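Local coordinates for reticulocyte binding protein (Streptococcus agalactiae COH1, PDB 3FAW) that probably hydrolyses alpha-1,6-glucosidic links of pullulan and of branched alpha-glucans as a pullulanase anchored to the bacterial cell wall, at residues T626-P632 / E655-I660; S157-I161 / A173-L177; L249-L254 / K373-H377. All coordinates share one frame. Residue numbers count along the deposited sequence, not the author numbering.

Contact 1 of 3, residues T626-P632 / E655-I660; sequences TKRLLNP and EYPYFI
Residues 626-632 form an irregular loop. Residues 655-660 begin as a turn and end in the short strand 658-660. The end-to-end directions of the segments differ by 124°. Backbones meet at a single beta bridge, Arg628 with Phe659, with the two CA atoms 4.2 Å apart. Two nearly linear hydrogen bonds flank it: Ile660 N to Lys627 O at 2.9 Å and Leu629 N to Tyr658 O at 2.9 Å. Inverse gamma turns centred on Leu629 and Leu630 then bend the loop. Beside them water 1 donates to Leu629 O (2.7 Å) and accepts from Tyr658 N (3.1 Å). Tyr656 has positive phi (60°) and an m rotamer that sets its ring against Leu630. Leu630 CA lies over the ring face, 4.0 Å from the centroid, a CH-pi contact, and Leu630 CD2 is 3.4 Å from Tyr656 CD2. Arg628 runs across Phe659, with CG 3.8 Å from that ring's centroid, over the face. Arg628 NH1 donates to Tyr656 O at 3.2 Å. Leu629 CD1 meets Ile660 CD1 at 4.3 Å, and Ile670 of helix 668-671 touches both side chains. Strand 658-660 also pairs with strand 647-649, so the loop after barrel strand 614-618 borders a small hairpin. Main-chain bonds set the register, while CH-pi and apolar contacts fill the space around the bridge.

Contact 2 of 3, residues S157-I161 / A173-L177; sequences SVTMI and ATTPL
Leu177 lays its side chain beside Met160 and Val158, with Leu177 CD1 4.0 Å from Met160 CB and Leu177 CD2 4.4 Å from Val158 CG1. Its m chi1 (-78°) and p chi2 (67°) carry the two methyls to these neighbours. Tyr205 of strand 202-209 touches all three residues. Met160 is extended in chi1 and chi2 (t, t) and turns at chi3 (m). Its side chain also meets Ala148 of strand 146-151 and Leu189 of strand 184-189. Thr175 points to the same face of the sheet as Met160, with Thr175 CG2 4.2 Å from Met160 CB. The two segments belong to strands 157-164 and 170-179, an antiparallel beta hairpin in the carbohydrate-binding module 48 domain. This domain has the beta-sandwich fold known from isoamylase N-terminal domains. The short strand axes approach to 4.7 Å, and their directions differ by 156°. Met160 and Thr175 form a hydrogen-bonded pair: Met160 N donates to Thr175 O at 3.0 Å, and Thr175 N to Met160 O at 3.1 Å. Thr159 with Pro176 and Ile161 with Thr174 are non-hydrogen-bonded pairs, with CA-CA distances of 4.4 and 4.6 Å. These four side chains share the other face, where Ile161 CG2 is 4.3 Å from Thr174 CG2. Leu177 N donates to Val158 O at 2.9 Å. Water 2 links the same two residues, accepting from Val158 N at 3.1 Å and donating to Leu177 O at 2.7 Å.

Contact 3 of 3, residues L249-L254 / K373-H377; sequences LGPQNL and KQLIH
Leu249 enters the contact through its backbone: Lys373 NZ donates to Leu249 O at 2.9 Å. Gly250 follows with positive phi (76°). A CB here would clash with Lys373 CD, so glycine suits the place. Pro251 starts a type I turn that ends at Leu254. Pro251 CB sits over the face of the His377 ring, 4.2 Å from the centroid, a CH-pi contact. Pro251 O accepts from water 3 (2.8 Å), which also accepts from Lys373 NZ (3.0 Å). Gln252 folds back, its NE2 donating to Gly250 O at 3.1 Å. Asn253 OD1 approaches His377 CE1 at 3.4 Å. Leu254 (t, p) packs CD1 on His377 CB at 3.7 Å and on Ile376 CG2 at 4.3 Å. Helix 367-381, lying between the second and third strands of the TIM barrel, carries residues 373-377. Residues 249-254 belong to the connection entering that barrel. The extended Lys373 also forms a salt bridge with Glu448 and a hydrogen bond to Pro246 O. One buried ammonium therefore ties loop carbonyls to two barrel helices.

Overall arrangement
The three contacts lie in series along the chain, in the order 2, 3, 1. None touches another. Contact 2 lies within the carbohydrate-binding module. Contact 3 joins the connection between strands 241-242 and 269-273 to a helix of the barrel, with its centre 34 Å from that of contact 2 and nearest atoms about 18 Å apart. Contact 1 lies in the region after the last barrel strand, 614-618. Its centre is 40 Å from that of contact 3 and 53 Å from that of contact 2, with nearest atoms about 19 and 39 Å apart. No segment supplies a calcium ligand. The side chains of Ile660 and Leu249 are about 12 and 13 Å from a calcium ion.

Contact 1 of 3, residues T626-P632 / E655-I660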
ATOM      1  N   THR A 626       0.086  12.983  17.237  1.00 11.76           N
ATOM      2  CA  THR A 626       0.246  14.302  16.623  1.00 11.99           C
ATOM      3  C   THR A 626       1.555  14.405  15.843  1.00 13.23           C
ATOM      4  O   THR A 626       2.544  13.732  16.168  1.00 12.21           O
ATOM      5  CB  THR A 626       0.214  15.432  17.688  1.00 12.98           C
ATOM      6  OG1 THR A 626       0.202  16.709  17.036  1.00 10.34           O
ATOM      7  CG2 THR A 626       1.424  15.343  18.606  1.00 10.30           C
ATOM      8  N   LYS A 627       1.545  15.265  14.825  1.00 14.12           N
ATOM      9  CA  LYS A 627       2.733  15.565  14.024  1.00 16.07           C
ATOM     10  C   LYS A 627       3.006  17.072  14.006  1.00 16.87           C
ATOM     11  O   LYS A 627       3.293  17.651  12.954  1.00 16.89           O
ATOM     12  CB  LYS A 627       2.564  15.027  12.597  1.00 16.38           C
ATOM     13  CG  LYS A 627       2.438  13.512  12.529  1.00 17.08           C
ATOM     14  CD  LYS A 627       2.317  12.993  11.099  1.00 14.52           C
ATOM     15  CE  LYS A 627       2.203  11.470  11.091  1.00 15.23           C
ATOM     16  NZ  LYS A 627       1.902  10.894   9.749  1.00 10.83           N
ATOM     17  N   ARG A 628       2.928  17.693  15.183  1.00 19.11           N
ATOM     18  CA  ARG A 628       3.157  19.129  15.331  1.00 19.64           C
ATOM     19  C   ARG A 628       4.642  19.446  15.150  1.00 19.30           C
ATOM     20  O   ARG A 628       5.500  18.729  15.663  1.00 19.15           O
ATOM     21  CB  ARG A 628       2.685  19.622  16.708  1.00 20.64           C
ATOM     22  CG  ARG A 628       2.502  21.147  16.791  1.00 21.84           C
ATOM     23  CD  ARG A 628       2.671  21.689  18.204  1.00 25.59           C
ATOM     24  NE  ARG A 628       1.518  21.436  19.072  1.00 27.27           N
ATOM     25  CZ  ARG A 628       0.776  22.365  19.681  1.00 27.29           C
ATOM     26  NH1 ARG A 628       1.025  23.663  19.543  1.00 27.95           N
ATOM     27  NH2 ARG A 628      -0.239  21.985  20.447  1.00 27.36           N
ATOM     28  N   LEU A 629       4.930  20.523  14.422  1.00 18.49           N
ATOM     29  CA  LEU A 629       6.301  20.933  14.131  1.00 18.30           C
ATOM     30  C   LEU A 629       6.847  21.795  15.274  1.00 19.01           C
ATOM     31  O   LEU A 629       6.726  23.024  15.258  1.00 18.58           O
ATOM     32  CB  LEU A 629       6.349  21.693  12.799  1.00 18.80           C
ATOM     33  CG  LEU A 629       7.717  22.000  12.178  1.00 17.05           C
ATOM     34  CD1 LEU A 629       8.422  20.725  11.729  1.00 14.89           C
ATOM     35  CD2 LEU A 629       7.553  22.961  11.012  1.00 16.63           C
ATOM     36  N   LEU A 630       7.444  21.133  16.266  1.00 19.33           N
ATOM     37  CA  LEU A 630       8.053  21.802  17.421  1.00 19.01           C
ATOM     38  C   LEU A 630       9.473  22.284  17.111  1.00 19.05           C
ATOM     39  O   LEU A 630      10.430  21.938  17.812  1.00 19.45           O
ATOM     40  CB  LEU A 630       8.078  20.863  18.634  1.00 19.33           C
ATOM     41  CG  LEU A 630       6.729  20.365  19.156  1.00 19.39           C
ATOM     42  CD1 LEU A 630       6.937  19.335  20.259  1.00 20.52           C
ATOM     43  CD2 LEU A 630       5.887  21.523  19.665  1.00 21.03           C
ATOM     44  N   ASN A 631       9.594  23.093  16.060  1.00 18.62           N
ATOM     45  CA  ASN A 631      10.865  23.675  15.644  1.00 18.41           C
ATOM     46  C   ASN A 631      10.885  25.154  16.029  1.00 18.89           C
ATOM     47  O   ASN A 631       9.958  25.884  15.671  1.00 18.47           O
ATOM     48  CB  ASN A 631      11.028  23.521  14.131  1.00 17.69           C
ATOM     49  CG  ASN A 631      12.417  23.893  13.642  1.00 18.54           C
ATOM     50  OD1 ASN A 631      12.853  25.037  13.778  1.00 18.44           O
ATOM     51  ND2 ASN A 631      13.114  22.929  13.050  1.00 12.54           N
ATOM     52  N   PRO A 632      11.930  25.604  16.761  1.00 19.01           N
ATOM     53  CA  PRO A 632      12.066  27.015  17.160  1.00 19.53           C
ATOM     54  C   PRO A 632      11.879  28.027  16.024  1.00 19.22           C
ATOM     55  O   PRO A 632      11.363  29.123  16.259  1.00 18.31           O
ATOM     56  CB  PRO A 632      13.501  27.093  17.690  1.00 20.22           C
ATOM     57  CG  PRO A 632      13.803  25.725  18.167  1.00 20.48           C
ATOM     58  CD  PRO A 632      13.045  24.785  17.274  1.00 20.32           C
ATOM     59  N   GLU A 655       1.778  29.115  20.053  1.00 20.54           N
ATOM     60  CA  GLU A 655       3.144  28.605  19.934  1.00 19.73           C
ATOM     61  C   GLU A 655       3.178  27.282  19.147  1.00 18.57           C
ATOM     62  O   GLU A 655       2.450  26.340  19.470  1.00 18.13           O
ATOM     63  CB  GLU A 655       3.777  28.455  21.324  1.00 19.88           C
ATOM     64  CG  GLU A 655       4.020  29.806  22.018  1.00 21.19           C
ATOM     65  CD  GLU A 655       4.686  29.700  23.384  1.00 20.77           C
ATOM     66  OE1 GLU A 655       5.046  28.580  23.809  1.00 22.41           O
ATOM     67  OE2 GLU A 655       4.853  30.753  24.036  1.00 23.68           O
ATOM     68  N   TYR A 656       4.022  27.242  18.113  1.00 17.90           N
ATOM     69  CA  TYR A 656       4.156  26.096  17.196  1.00 18.08           C
ATOM     70  C   TYR A 656       2.845  25.762  16.472  1.00 16.99           C
ATOM     71  O   TYR A 656       2.225  24.737  16.759  1.00 16.79           O
ATOM     72  CB  TYR A 656       4.674  24.854  17.930  1.00 19.06           C
ATOM     73  CG  TYR A 656       5.988  25.039  18.656  1.00 20.08           C
ATOM     74  CD1 TYR A 656       7.154  25.351  17.964  1.00 19.20           C
ATOM     75  CD2 TYR A 656       6.067  24.875  20.036  1.00 21.41           C
ATOM     76  CE1 TYR A 656       8.362  25.504  18.631  1.00 20.62           C
ATOM     77  CE2 TYR A 656       7.269  25.027  20.712  1.00 20.63           C
ATOM     78  CZ  TYR A 656       8.412  25.341  20.006  1.00 21.21           C
ATOM     79  OH  TYR A 656       9.606  25.492  20.672  1.00 24.29           O
ATOM     80  N   PRO A 657       2.422  26.621  15.524  1.00 16.29           N
ATOM     81  CA  PRO A 657       1.119  26.472  14.870  1.00 15.81           C
ATOM     82  C   PRO A 657       1.066  25.515  13.670  1.00 15.98           C
ATOM     83  O   PRO A 657      -0.030  25.226  13.178  1.00 16.60           O
ATOM     84  CB  PRO A 657       0.816  27.897  14.410  1.00 15.56           C
ATOM     85  CG  PRO A 657       2.153  28.467  14.090  1.00 15.16           C
ATOM     86  CD  PRO A 657       3.146  27.803  15.017  1.00 15.76           C
ATOM     87  N   TYR A 658       2.220  25.033  13.206  1.00 15.70           N
ATOM     88  CA  TYR A 658       2.286  24.179  12.013  1.00 15.26           C
ATOM     89  C   TYR A 658       2.259  22.687  12.357  1.00 14.78           C
ATOM     90  O   TYR A 658       2.956  22.236  13.262  1.00 13.80           O
ATOM     91  CB  TYR A 658       3.532  24.508  11.184  1.00 15.69           C
ATOM     92  CG  TYR A 658       3.507  25.893  10.566  1.00 13.57           C
ATOM     93  CD1 TYR A 658       2.791  26.143   9.400  1.00 13.15           C
ATOM     94  CD2 TYR A 658       4.203  26.950  11.148  1.00 15.70           C
ATOM     95  CE1 TYR A 658       2.770  27.416   8.824  1.00 14.57           C
ATOM     96  CE2 TYR A 658       4.188  28.225  10.585  1.00 12.79           C
ATOM     97  CZ  TYR A 658       3.470  28.450   9.422  1.00 15.14           C
ATOM     98  OH  TYR A 658       3.446  29.708   8.860  1.00 18.80           O
ATOM     99  N   PHE A 659       1.434  21.941  11.620  1.00 15.48           N
ATOM    100  CA  PHE A 659       1.288  20.494  11.779  1.00 15.39           C
ATOM    101  C   PHE A 659       1.537  19.826  10.422  1.00 15.62           C
ATOM    102  O   PHE A 659       1.072  20.308   9.391  1.00 15.85           O
ATOM    103  CB  PHE A 659      -0.124  20.143  12.272  1.00 15.29           C
ATOM    104  CG  PHE A 659      -0.476  20.730  13.624  1.00 15.44           C
ATOM    105  CD1 PHE A 659      -0.592  19.915  14.739  1.00 15.71           C
ATOM    106  CD2 PHE A 659      -0.713  22.091  13.771  1.00 13.47           C
ATOM    107  CE1 PHE A 659      -0.929  20.447  15.980  1.00 18.29           C
ATOM    108  CE2 PHE A 659      -1.046  22.633  15.006  1.00 15.72           C
ATOM    109  CZ  PHE A 659      -1.153  21.810  16.113  1.00 15.71           C
ATOM    110  N   ILE A 660       2.259  18.707  10.427  1.00 16.29           N
ATOM    111  CA  ILE A 660       2.666  18.050   9.182  1.00 15.34           C
ATOM    112  C   ILE A 660       1.587  17.102   8.658  1.00 14.41           C
ATOM    113  O   ILE A 660       1.145  16.197   9.369  1.00 12.44           O
ATOM    114  CB  ILE A 660       3.994  17.279   9.358  1.00 15.81           C
ATOM    115  CG1 ILE A 660       5.106  18.218   9.855  1.00 15.57           C
ATOM    116  CG2 ILE A 660       4.406  16.610   8.052  1.00 15.13           C
ATOM    117  CD1 ILE A 660       5.318  19.468   9.005  1.00 12.02           C
TER
HETATM  118  O   HOH W   1       5.136  24.991  14.188  1.00 19.33           O

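Contact 2 of 3, residues S157-I161 / A173-L177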
ATOM      1  N   SER A 157      24.332  -9.921 -25.190  1.00 13.96           N
ATOM      2  CA  SER A 157      25.064 -10.721 -24.216  1.00 12.78           C
ATOM      3  C   SER A 157      24.711 -10.288 -22.799  1.00 12.62           C
ATOM      4  O   SER A 157      24.354  -9.130 -22.567  1.00 13.50           O
ATOM      5  CB  SER A 157      26.569 -10.575 -24.441  1.00 13.58           C
ATOM      6  OG  SER A 157      26.987  -9.239 -24.199  1.00 15.65           O
ATOM      7  N   VAL A 158      24.805 -11.227 -21.866  1.00 12.21           N
ATOM      8  CA  VAL A 158      24.576 -10.954 -20.453  1.00 12.42           C
ATOM      9  C   VAL A 158      25.721 -11.581 -19.661  1.00 13.32           C
ATOM     10  O   VAL A 158      26.053 -12.753 -19.857  1.00 13.23           O
ATOM     11  CB  VAL A 158      23.208 -11.495 -19.977  1.00 12.61           C
ATOM     12  CG1 VAL A 158      23.027 -11.281 -18.480  1.00 12.06           C
ATOM     13  CG2 VAL A 158      22.071 -10.816 -20.744  1.00 12.65           C
ATOM     14  N   THR A 159      26.335 -10.778 -18.793  1.00 13.79           N
ATOM     15  CA  THR A 159      27.456 -11.210 -17.964  1.00 13.74           C
ATOM     16  C   THR A 159      27.153 -10.921 -16.500  1.00 13.45           C
ATOM     17  O   THR A 159      26.695  -9.830 -16.170  1.00 14.23           O
ATOM     18  CB  THR A 159      28.742 -10.458 -18.360  1.00 14.20           C
ATOM     19  OG1 THR A 159      29.017 -10.675 -19.751  1.00 18.29           O
ATOM     20  CG2 THR A 159      29.928 -10.921 -17.525  1.00 15.39           C
ATOM     21  N   MET A 160      27.401 -11.898 -15.629  1.00 13.17           N
ATOM     22  CA  MET A 160      27.276 -11.694 -14.190  1.00 13.05           C
ATOM     23  C   MET A 160      28.605 -11.202 -13.618  1.00 13.21           C
ATOM     24  O   MET A 160      29.662 -11.751 -13.925  1.00 12.82           O
ATOM     25  CB  MET A 160      26.857 -12.984 -13.482  1.00 13.40           C
ATOM     26  CG  MET A 160      26.477 -12.781 -12.017  1.00 12.93           C
ATOM     27  SD  MET A 160      26.321 -14.311 -11.075  1.00 14.53           S
ATOM     28  CE  MET A 160      24.697 -14.890 -11.582  1.00 10.82           C
ATOM     29  N   ILE A 161      28.536 -10.162 -12.794  1.00 12.81           N
ATOM     30  CA  ILE A 161      29.691  -9.661 -12.064  1.00 12.96           C
ATOM     31  C   ILE A 161      29.478  -9.985 -10.594  1.00 13.85           C
ATOM     32  O   ILE A 161      28.440  -9.637 -10.031  1.00 13.57           O
ATOM     33  CB  ILE A 161      29.852  -8.133 -12.212  1.00 12.41           C
ATOM     34  CG1 ILE A 161      29.854  -7.723 -13.686  1.00 11.18           C
ATOM     35  CG2 ILE A 161      31.138  -7.671 -11.528  1.00 11.02           C
ATOM     36  CD1 ILE A 161      29.933  -6.227 -13.890  1.00 11.15           C
ATOM     37  N   ALA A 173      34.908 -12.033  -9.584  1.00 14.91           N
ATOM     38  CA  ALA A 173      34.697 -12.923 -10.731  1.00 15.18           C
ATOM     39  C   ALA A 173      33.635 -12.397 -11.689  1.00 16.40           C
ATOM     40  O   ALA A 173      32.743 -11.646 -11.285  1.00 17.10           O
ATOM     41  CB  ALA A 173      34.302 -14.309 -10.248  1.00 15.20           C
ATOM     42  N   THR A 174      33.744 -12.793 -12.959  1.00 16.52           N
ATOM     43  CA  THR A 174      32.690 -12.557 -13.949  1.00 17.54           C
ATOM     44  C   THR A 174      32.517 -13.795 -14.830  1.00 18.22           C
ATOM     45  O   THR A 174      33.478 -14.532 -15.069  1.00 20.26           O
ATOM     46  CB  THR A 174      32.985 -11.343 -14.866  1.00 17.29           C
ATOM     47  OG1 THR A 174      33.866 -11.738 -15.923  1.00 20.85           O
ATOM     48  CG2 THR A 174      33.595 -10.184 -14.084  1.00 14.58           C
ATOM     49  N   THR A 175      31.297 -14.010 -15.322  1.00 16.83           N
ATOM     50  CA  THR A 175      30.987 -15.182 -16.139  1.00 16.28           C
ATOM     51  C   THR A 175      29.840 -14.886 -17.119  1.00 16.19           C
ATOM     52  O   THR A 175      28.881 -14.210 -16.752  1.00 15.44           O
ATOM     53  CB  THR A 175      30.635 -16.398 -15.242  1.00 16.49           C
ATOM     54  OG1 THR A 175      30.576 -17.592 -16.031  1.00 13.37           O
ATOM     55  CG2 THR A 175      29.305 -16.186 -14.515  1.00 15.93           C
ATOM     56  N   PRO A 176      29.939 -15.383 -18.369  1.00 17.15           N
ATOM     57  CA  PRO A 176      28.887 -15.133 -19.352  1.00 17.62           C
ATOM     58  C   PRO A 176      27.722 -16.108 -19.213  1.00 17.75           C
ATOM     59  O   PRO A 176      27.937 -17.290 -18.939  1.00 19.27           O
ATOM     60  CB  PRO A 176      29.603 -15.359 -20.683  1.00 17.86           C
ATOM     61  CG  PRO A 176      30.618 -16.398 -20.376  1.00 19.03           C
ATOM     62  CD  PRO A 176      31.025 -16.205 -18.938  1.00 17.90           C
ATOM     63  N   LEU A 177      26.501 -15.612 -19.396  1.00 17.44           N
ATOM     64  CA  LEU A 177      25.314 -16.466 -19.405  1.00 16.61           C
ATOM     65  C   LEU A 177      24.965 -16.872 -20.837  1.00 17.72           C
ATOM     66  O   LEU A 177      25.410 -16.231 -21.798  1.00 16.88           O
ATOM     67  CB  LEU A 177      24.129 -15.761 -18.730  1.00 17.35           C
ATOM     68  CG  LEU A 177      24.160 -15.756 -17.193  1.00 14.22           C
ATOM     69  CD1 LEU A 177      25.306 -14.901 -16.677  1.00 14.18           C
ATOM     70  CD2 LEU A 177      22.830 -15.290 -16.607  1.00 13.91           C
TER
HETATM   71  O   HOH W   2      26.178 -13.819 -22.751  1.00 17.66           O

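Contact 3 of 3, residues L249-L254 / K373-H377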
ATOM      1  N   LEU A 249      16.549 -19.963   6.644  1.00 14.71           N
ATOM      2  CA  LEU A 249      16.634 -18.871   7.628  1.00 13.80           C
ATOM      3  C   LEU A 249      15.340 -18.672   8.423  1.00 13.47           C
ATOM      4  O   LEU A 249      14.245 -18.953   7.939  1.00 13.33           O
ATOM      5  CB  LEU A 249      16.999 -17.559   6.927  1.00 13.09           C
ATOM      6  CG  LEU A 249      18.216 -17.599   6.000  1.00 14.04           C
ATOM      7  CD1 LEU A 249      18.313 -16.310   5.173  1.00 15.41           C
ATOM      8  CD2 LEU A 249      19.497 -17.841   6.795  1.00 13.94           C
ATOM      9  N   GLY A 250      15.482 -18.170   9.646  1.00 14.37           N
ATOM     10  CA  GLY A 250      14.339 -17.893  10.517  1.00 15.33           C
ATOM     11  C   GLY A 250      13.747 -19.155  11.124  1.00 15.57           C
ATOM     12  O   GLY A 250      14.231 -20.258  10.853  1.00 15.69           O
ATOM     13  N   PRO A 251      12.692 -19.001  11.949  1.00 15.56           N
ATOM     14  CA  PRO A 251      12.017 -20.155  12.555  1.00 16.01           C
ATOM     15  C   PRO A 251      11.504 -21.121  11.490  1.00 14.72           C
ATOM     16  O   PRO A 251      10.783 -20.710  10.582  1.00 15.50           O
ATOM     17  CB  PRO A 251      10.839 -19.534  13.326  1.00 16.79           C
ATOM     18  CG  PRO A 251      11.126 -18.087  13.428  1.00 16.78           C
ATOM     19  CD  PRO A 251      12.074 -17.719  12.336  1.00 15.90           C
ATOM     20  N   GLN A 252      11.877 -22.391  11.611  1.00 15.26           N
ATOM     21  CA  GLN A 252      11.547 -23.401  10.607  1.00 15.75           C
ATOM     22  C   GLN A 252      10.106 -23.917  10.705  1.00 15.48           C
ATOM     23  O   GLN A 252       9.623 -24.583   9.787  1.00 15.50           O
ATOM     24  CB  GLN A 252      12.540 -24.566  10.690  1.00 16.34           C
ATOM     25  CG  GLN A 252      13.966 -24.176  10.311  1.00 16.93           C
ATOM     26  CD  GLN A 252      14.074 -23.730   8.865  1.00 18.24           C
ATOM     27  OE1 GLN A 252      13.886 -24.527   7.946  1.00 17.88           O
ATOM     28  NE2 GLN A 252      14.365 -22.450   8.656  1.00 19.27           N
ATOM     29  N   ASN A 253       9.424 -23.598  11.803  1.00 14.64           N
ATOM     30  CA  ASN A 253       8.010 -23.946  11.961  1.00 15.21           C
ATOM     31  C   ASN A 253       7.075 -22.764  11.691  1.00 14.84           C
ATOM     32  O   ASN A 253       5.912 -22.784  12.093  1.00 14.43           O
ATOM     33  CB  ASN A 253       7.753 -24.536  13.363  1.00 14.82           C
ATOM     34  CG  ASN A 253       8.072 -23.562  14.482  1.00 14.99           C
ATOM     35  OD1 ASN A 253       8.732 -22.543  14.264  1.00 14.83           O
ATOM     36  ND2 ASN A 253       7.618 -23.878  15.692  1.00 13.20           N
ATOM     37  N   LEU A 254       7.587 -21.739  11.005  1.00 15.40           N
ATOM     38  CA  LEU A 254       6.794 -20.563  10.658  1.00 15.36           C
ATOM     39  C   LEU A 254       5.513 -21.005   9.954  1.00 16.37           C
ATOM     40  O   LEU A 254       5.554 -21.813   9.027  1.00 16.45           O
ATOM     41  CB  LEU A 254       7.596 -19.611   9.762  1.00 15.22           C
ATOM     42  CG  LEU A 254       7.010 -18.218   9.510  1.00 15.50           C
ATOM     43  CD1 LEU A 254       7.045 -17.358  10.773  1.00 18.04           C
ATOM     44  CD2 LEU A 254       7.752 -17.534   8.364  1.00 14.11           C
ATOM     45  N   LYS A 373      10.976 -12.915   9.520  1.00 12.59           N
ATOM     46  CA  LYS A 373      10.323 -14.175   9.869  1.00 13.24           C
ATOM     47  C   LYS A 373      10.097 -14.305  11.378  1.00 12.85           C
ATOM     48  O   LYS A 373       9.051 -14.787  11.811  1.00 14.89           O
ATOM     49  CB  LYS A 373      11.143 -15.370   9.370  1.00 13.79           C
ATOM     50  CG  LYS A 373      11.016 -15.670   7.879  1.00 14.26           C
ATOM     51  CD  LYS A 373      11.822 -16.912   7.544  1.00 14.14           C
ATOM     52  CE  LYS A 373      11.770 -17.282   6.083  1.00 16.05           C
ATOM     53  NZ  LYS A 373      12.163 -18.716   5.895  1.00 16.79           N
ATOM     54  N   GLN A 374      11.077 -13.879  12.169  1.00 12.15           N
ATOM     55  CA  GLN A 374      10.996 -13.969  13.628  1.00 12.07           C
ATOM     56  C   GLN A 374       9.931 -13.026  14.182  1.00 12.20           C
ATOM     57  O   GLN A 374       9.129 -13.421  15.030  1.00 12.02           O
ATOM     58  CB  GLN A 374      12.357 -13.668  14.268  1.00 11.24           C
ATOM     59  CG  GLN A 374      12.409 -13.874  15.790  1.00 12.50           C
ATOM     60  CD  GLN A 374      12.224 -15.326  16.204  1.00 15.32           C
ATOM     61  OE1 GLN A 374      11.313 -15.658  16.964  1.00 22.54           O
ATOM     62  NE2 GLN A 374      13.088 -16.195  15.701  1.00 14.12           N
ATOM     63  N   LEU A 375       9.928 -11.785  13.703  1.00 10.99           N
ATOM     64  CA  LEU A 375       8.881 -10.826  14.048  1.00 10.94           C
ATOM     65  C   LEU A 375       7.488 -11.381  13.712  1.00 11.15           C
ATOM     66  O   LEU A 375       6.565 -11.262  14.511  1.00 11.37           O
ATOM     67  CB  LEU A 375       9.101  -9.498  13.309  1.00 11.81           C
ATOM     68  CG  LEU A 375       7.978  -8.457  13.408  1.00 10.32           C
ATOM     69  CD1 LEU A 375       7.727  -8.076  14.862  1.00 11.10           C
ATOM     70  CD2 LEU A 375       8.300  -7.226  12.570  1.00  9.52           C
ATOM     71  N   ILE A 376       7.352 -11.985  12.533  1.00 10.37           N
ATOM     72  CA  ILE A 376       6.064 -12.523  12.073  1.00 11.83           C
ATOM     73  C   ILE A 376       5.629 -13.733  12.914  1.00 10.72           C
ATOM     74  O   ILE A 376       4.453 -13.875  13.241  1.00 11.47           O
ATOM     75  CB  ILE A 376       6.108 -12.875  10.564  1.00 11.20           C
ATOM     76  CG1 ILE A 376       6.145 -11.587   9.731  1.00 13.94           C
ATOM     77  CG2 ILE A 376       4.900 -13.703  10.164  1.00 11.03           C
ATOM     78  CD1 ILE A 376       6.354 -11.802   8.234  1.00  9.29           C
ATOM     79  N   HIS A 377       6.592 -14.575  13.278  1.00 11.40           N
ATOM     80  CA  HIS A 377       6.364 -15.689  14.206  1.00 12.08           C
ATOM     81  C   HIS A 377       5.944 -15.170  15.589  1.00 11.62           C
ATOM     82  O   HIS A 377       5.070 -15.747  16.228  1.00 12.71           O
ATOM     83  CB  HIS A 377       7.630 -16.550  14.313  1.00 11.95           C
ATOM     84  CG  HIS A 377       7.407 -17.903  14.923  1.00 14.94           C
ATOM     85  ND1 HIS A 377       6.614 -18.867  14.335  1.00 17.37           N
ATOM     86  CD2 HIS A 377       7.905 -18.465  16.052  1.00 17.50           C
ATOM     87  CE1 HIS A 377       6.616 -19.956  15.085  1.00 17.77           C
ATOM     88  NE2 HIS A 377       7.396 -19.739  16.130  1.00 15.26           N
TER
HETATM   89  O   HOH W   3      10.758 -20.590   7.773  1.00 23.61           O
HETATM   90  O   HOH W   4       8.067 -21.504  18.099  1.00 22.49           O